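PDB 5UGR: malyl-CoA lyase/beta-methylmalyl-CoA lyase from Methylobacterium extorquens, which belongs to the HpcH/HpaI aldolase/citrate lyase family of TIM-barrel proteins and carries a bound magnesium ion. Local coordinates for residues 10-15 and 157-162; 216-219 and 223-226. One frame throughout, in Å; residues are numbered along the deposited sequence.

Contact 1: residues 10-15 and 157-162; sequences TPRLHR and RLEAMS
Arg12 and Glu159 join the loop that leads into the first strand of a TIM barrel to the beginning of its sixth strand, 158-163. The barrel end concerned is the one where the strands start; the magnesium ligands Asp45, Glu140 and Asp167 follow the strand ends on the far side.

The charged interaction is a side-on, two-pronged salt bridge. Arg12 NE donates to Glu159 OE2 at 2.7 Å, and Arg12 NH2 donates to Glu159 OE1 at 2.9 Å in a nearly straight bond (171°). Each carboxylate oxygen offers its syn lone pair, and the two flat groups lie only 5° apart, a match that fixes the rotation of both. Arginine suits the place: with CG anti to the carbonyl carbon (chi1 -51°) and the chain extended from CG to NE, it spans the gap and presents two parallel N-H groups. Glu159 OE2 is also bridged to Arg223, so the buried carboxylate shares two positive charges, which would probably favour its ionised form.

Van der Waals contacts complete the join. Thr10 lies beside the carboxylate, its CB 3.9 Å from Glu159 CD. Deeper in, the small methyl of Ala160 accommodates the imidazole of His14, which approaches obliquely: His14 CE1 stands 4.3 Å from Ala160 CB.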
# COMPACT_ATOMS: atom_id res chain seq x y z
N THR A 10 -8.74 24.31 -9.26
CA THR A 10 -9.28 25.62 -9.56
C THR A 10 -8.19 26.57 -9.99
O THR A 10 -7.24 26.75 -9.20
CB THR A 10 -9.91 26.17 -8.23
OG1 THR A 10 -10.97 25.27 -7.80
CG2 THR A 10 -10.51 27.48 -8.47
N PRO A 11 -8.27 27.21 -11.19
CA PRO A 11 -7.10 27.92 -11.75
C PRO A 11 -6.92 29.42 -11.36
O PRO A 11 -7.20 30.30 -12.18
CB PRO A 11 -7.30 27.78 -13.27
CG PRO A 11 -8.79 27.72 -13.44
CD PRO A 11 -9.36 27.11 -12.17
N ARG A 12 -6.36 29.70 -10.20
CA ARG A 12 -6.19 31.07 -9.68
C ARG A 12 -4.84 31.61 -10.06
O ARG A 12 -3.85 30.86 -10.16
CB ARG A 12 -6.28 31.10 -8.17
CG ARG A 12 -7.52 30.42 -7.59
CD ARG A 12 -7.64 30.59 -6.09
NE ARG A 12 -8.61 29.68 -5.50
CZ ARG A 12 -9.77 30.00 -4.95
NH1 ARG A 12 -10.30 31.25 -5.02
NH2 ARG A 12 -10.45 29.06 -4.37
N LEU A 13 -4.78 32.95 -10.17
CA LEU A 13 -3.53 33.68 -10.34
C LEU A 13 -2.84 33.76 -8.99
O LEU A 13 -3.45 34.11 -7.99
CB LEU A 13 -3.81 35.08 -10.90
CG LEU A 13 -2.59 35.93 -11.14
CD1 LEU A 13 -1.75 35.42 -12.27
CD2 LEU A 13 -3.04 37.34 -11.51
N HIS A 14 -1.59 33.34 -8.92
CA HIS A 14 -0.90 33.12 -7.66
C HIS A 14 0.60 33.45 -7.78
O HIS A 14 1.46 32.67 -7.39
CB HIS A 14 -1.14 31.66 -7.28
CG HIS A 14 -0.86 31.32 -5.87
ND1 HIS A 14 -1.46 30.23 -5.25
CD2 HIS A 14 -0.07 31.89 -4.95
CE1 HIS A 14 -1.05 30.18 -4.00
NE2 HIS A 14 -0.19 31.16 -3.81
N ARG A 15 0.92 34.61 -8.33
CA ARG A 15 2.32 35.03 -8.47
C ARG A 15 2.99 35.43 -7.15
O ARG A 15 4.18 35.20 -6.92
CB ARG A 15 2.42 36.18 -9.47
CG ARG A 15 1.91 35.90 -10.86
CD ARG A 15 1.71 37.15 -11.65
NE ARG A 15 0.80 38.07 -11.00
CZ ARG A 15 0.68 39.36 -11.31
NH1 ARG A 15 1.40 39.91 -12.29
NH2 ARG A 15 -0.17 40.11 -10.66
N ARG A 157 -10.45 19.67 -2.35
CA ARG A 157 -10.21 21.09 -2.11
C ARG A 157 -8.83 21.55 -2.36
O ARG A 157 -8.59 22.75 -2.42
CB ARG A 157 -10.59 21.51 -0.70
CG ARG A 157 -12.02 21.23 -0.26
CD ARG A 157 -12.24 21.68 1.17
NE ARG A 157 -13.56 21.38 1.65
CZ ARG A 157 -14.63 22.18 1.57
NH1 ARG A 157 -14.54 23.39 1.05
NH2 ARG A 157 -15.78 21.74 2.06
N LEU A 158 -7.86 20.61 -2.41
CA LEU A 158 -6.48 21.01 -2.46
C LEU A 158 -6.14 21.64 -3.81
O LEU A 158 -6.44 21.08 -4.87
CB LEU A 158 -5.56 19.80 -2.19
CG LEU A 158 -4.08 20.09 -2.01
CD1 LEU A 158 -3.84 21.07 -0.88
CD2 LEU A 158 -3.34 18.77 -1.70
N GLU A 159 -5.53 22.82 -3.74
CA GLU A 159 -5.14 23.61 -4.89
C GLU A 159 -3.67 23.91 -5.06
O GLU A 159 -3.24 24.18 -6.20
CB GLU A 159 -5.84 24.98 -4.91
CG GLU A 159 -7.34 24.92 -4.81
CD GLU A 159 -7.99 26.32 -4.89
OE1 GLU A 159 -9.16 26.42 -4.42
OE2 GLU A 159 -7.31 27.26 -5.40
N ALA A 160 -2.88 23.86 -3.99
CA ALA A 160 -1.53 24.46 -4.02
C ALA A 160 -0.73 23.93 -2.84
O ALA A 160 -1.30 23.57 -1.81
CB ALA A 160 -1.65 25.97 -3.91
N MET A 161 0.60 23.93 -3.02
CA MET A 161 1.53 23.62 -1.93
C MET A 161 2.57 24.73 -1.89
O MET A 161 3.08 25.13 -2.96
CB MET A 161 2.24 22.26 -2.13
CG MET A 161 1.38 21.11 -2.60
SD MET A 161 2.25 19.51 -2.75
CE MET A 161 1.25 18.72 -1.51
N SER A 162 2.87 25.18 -0.66
CA SER A 162 3.96 26.12 -0.46
C SER A 162 5.14 25.42 0.21
O SER A 162 4.93 24.67 1.16
CB SER A 162 3.55 27.29 0.43
OG SER A 162 2.72 28.24 -0.25

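Contact 2: residues 216-219 and 223-226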
# COMPACT_ATOMS: atom_id res chain seq x y z
N ALA A 216 5.32 16.62 -7.26
CA ALA A 216 4.05 16.21 -6.66
C ALA A 216 2.93 17.14 -7.16
O ALA A 216 1.81 16.70 -7.46
CB ALA A 216 4.15 16.26 -5.14
N CYS A 217 3.17 18.44 -7.11
CA CYS A 217 2.16 19.39 -7.58
C CYS A 217 1.78 19.21 -9.02
O CYS A 217 0.59 19.18 -9.38
CB CYS A 217 2.70 20.84 -7.39
SG CYS A 217 2.70 21.39 -5.65
N ARG A 218 2.78 19.10 -9.87
CA ARG A 218 2.54 19.05 -11.33
C ARG A 218 1.95 17.70 -11.76
O ARG A 218 1.23 17.63 -12.76
CB ARG A 218 3.81 19.43 -12.11
CG ARG A 218 4.19 20.87 -11.92
CD ARG A 218 3.22 21.79 -12.61
NE ARG A 218 3.66 23.19 -12.60
CZ ARG A 218 2.82 24.24 -12.59
NH1 ARG A 218 1.52 24.06 -12.50
NH2 ARG A 218 3.30 25.46 -12.59
N ALA A 219 2.23 16.62 -10.99
CA ALA A 219 1.62 15.34 -11.27
C ALA A 219 0.13 15.39 -10.98
O ALA A 219 -0.64 14.81 -11.74
CB ALA A 219 2.25 14.27 -10.41
N ARG A 223 -0.83 24.01 -7.76
CA ARG A 223 0.12 25.12 -7.94
C ARG A 223 1.33 24.93 -7.02
O ARG A 223 1.13 24.87 -5.80
CB ARG A 223 -0.55 26.46 -7.64
CG ARG A 223 -1.81 26.75 -8.43
CD ARG A 223 -2.33 28.15 -8.16
NE ARG A 223 -2.92 28.36 -6.86
CZ ARG A 223 -4.19 28.08 -6.54
NH1 ARG A 223 -4.65 28.41 -5.31
NH2 ARG A 223 -4.99 27.47 -7.42
N PRO A 224 2.57 24.91 -7.57
CA PRO A 224 3.75 24.90 -6.71
C PRO A 224 4.20 26.33 -6.42
O PRO A 224 4.51 27.10 -7.35
CB PRO A 224 4.79 24.18 -7.58
CG PRO A 224 4.30 24.18 -8.99
CD PRO A 224 2.91 24.76 -9.00
N ILE A 225 4.28 26.63 -5.11
CA ILE A 225 4.57 27.98 -4.62
C ILE A 225 5.80 27.92 -3.74
O ILE A 225 5.92 27.06 -2.85
CB ILE A 225 3.37 28.57 -3.80
CG1 ILE A 225 2.06 28.44 -4.58
CG2 ILE A 225 3.68 30.00 -3.42
CD1 ILE A 225 1.99 29.16 -5.89
N ASP A 226 6.73 28.87 -3.95
CA ASP A 226 7.94 28.94 -3.13
C ASP A 226 7.68 29.83 -1.93
O ASP A 226 6.93 30.82 -2.04
CB ASP A 226 9.09 29.51 -3.99
CG ASP A 226 10.46 29.34 -3.37
OD1 ASP A 226 10.65 28.38 -2.58
OD2 ASP A 226 11.31 30.24 -3.63
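Arg218 lays its guanidinium across the ring of Pro224, while Cys217 fills the space beside it. Together they pack the last turn of helix 207-220 against strand 223-226, the end of a beta-alpha-beta unit in the barrel, where the outer helix hands over to the seventh strand.

In Arg218 the bond to CB points neither at the strand nor away from it; only the end of the chain comes nearer. The chain folds about CB–CG (chi2 -71°), and contact with the proline begins only at NE, 3.8 Å from Pro224 CG. Next, CZ sits 3.6 Å from Pro224 CD, which lies over the centre of the guanidinium face. At the tip, NH1 and NH2 flank the same CD; NH2 also donates to Gly249 O, whereas NE makes a weak hydrogen bond to Thr172 O of the second subunit.

The CB of Cys217 points toward the strand. It meets Pro224 CB at 3.9 Å, and SG, placed beside its own backbone N, settles 3.8 Å from Pro224 CA. A compact thiol fits this buried spot, and a proline ring gives both neighbours a rigid apolar surface.

The chemistry thus divides the arginine: its flat face packs on hydrocarbon by dispersion, and its edge keeps NH2 for Gly249 O, while NE reaches the second subunit only weakly.

How the contacts relate
From the N terminus, the chain passes through 10-15 before entering strand 16-21, and contact 1 closes a long loop only when it reaches 157-162, after five strands and their helices have been laid down. Contact 2 follows in series: helix 207-220 turns through two residues into strand 223-226, closing a very short loop. Neither encloses the other, yet they meet because strands 158-163 and 223-226 are sheet neighbours, with Met161 O probably bonded to Ile225 N at 2.9 Å. Contact 1 ties the entry loop to the barrel's starting end; contact 2 packs helix 207-220 on the outside of the seventh strand. Arg223 of contact 2 reaches back to contact 1, probably donating from NE to His14 ND1, whose ring is held through NE2 by Glu17.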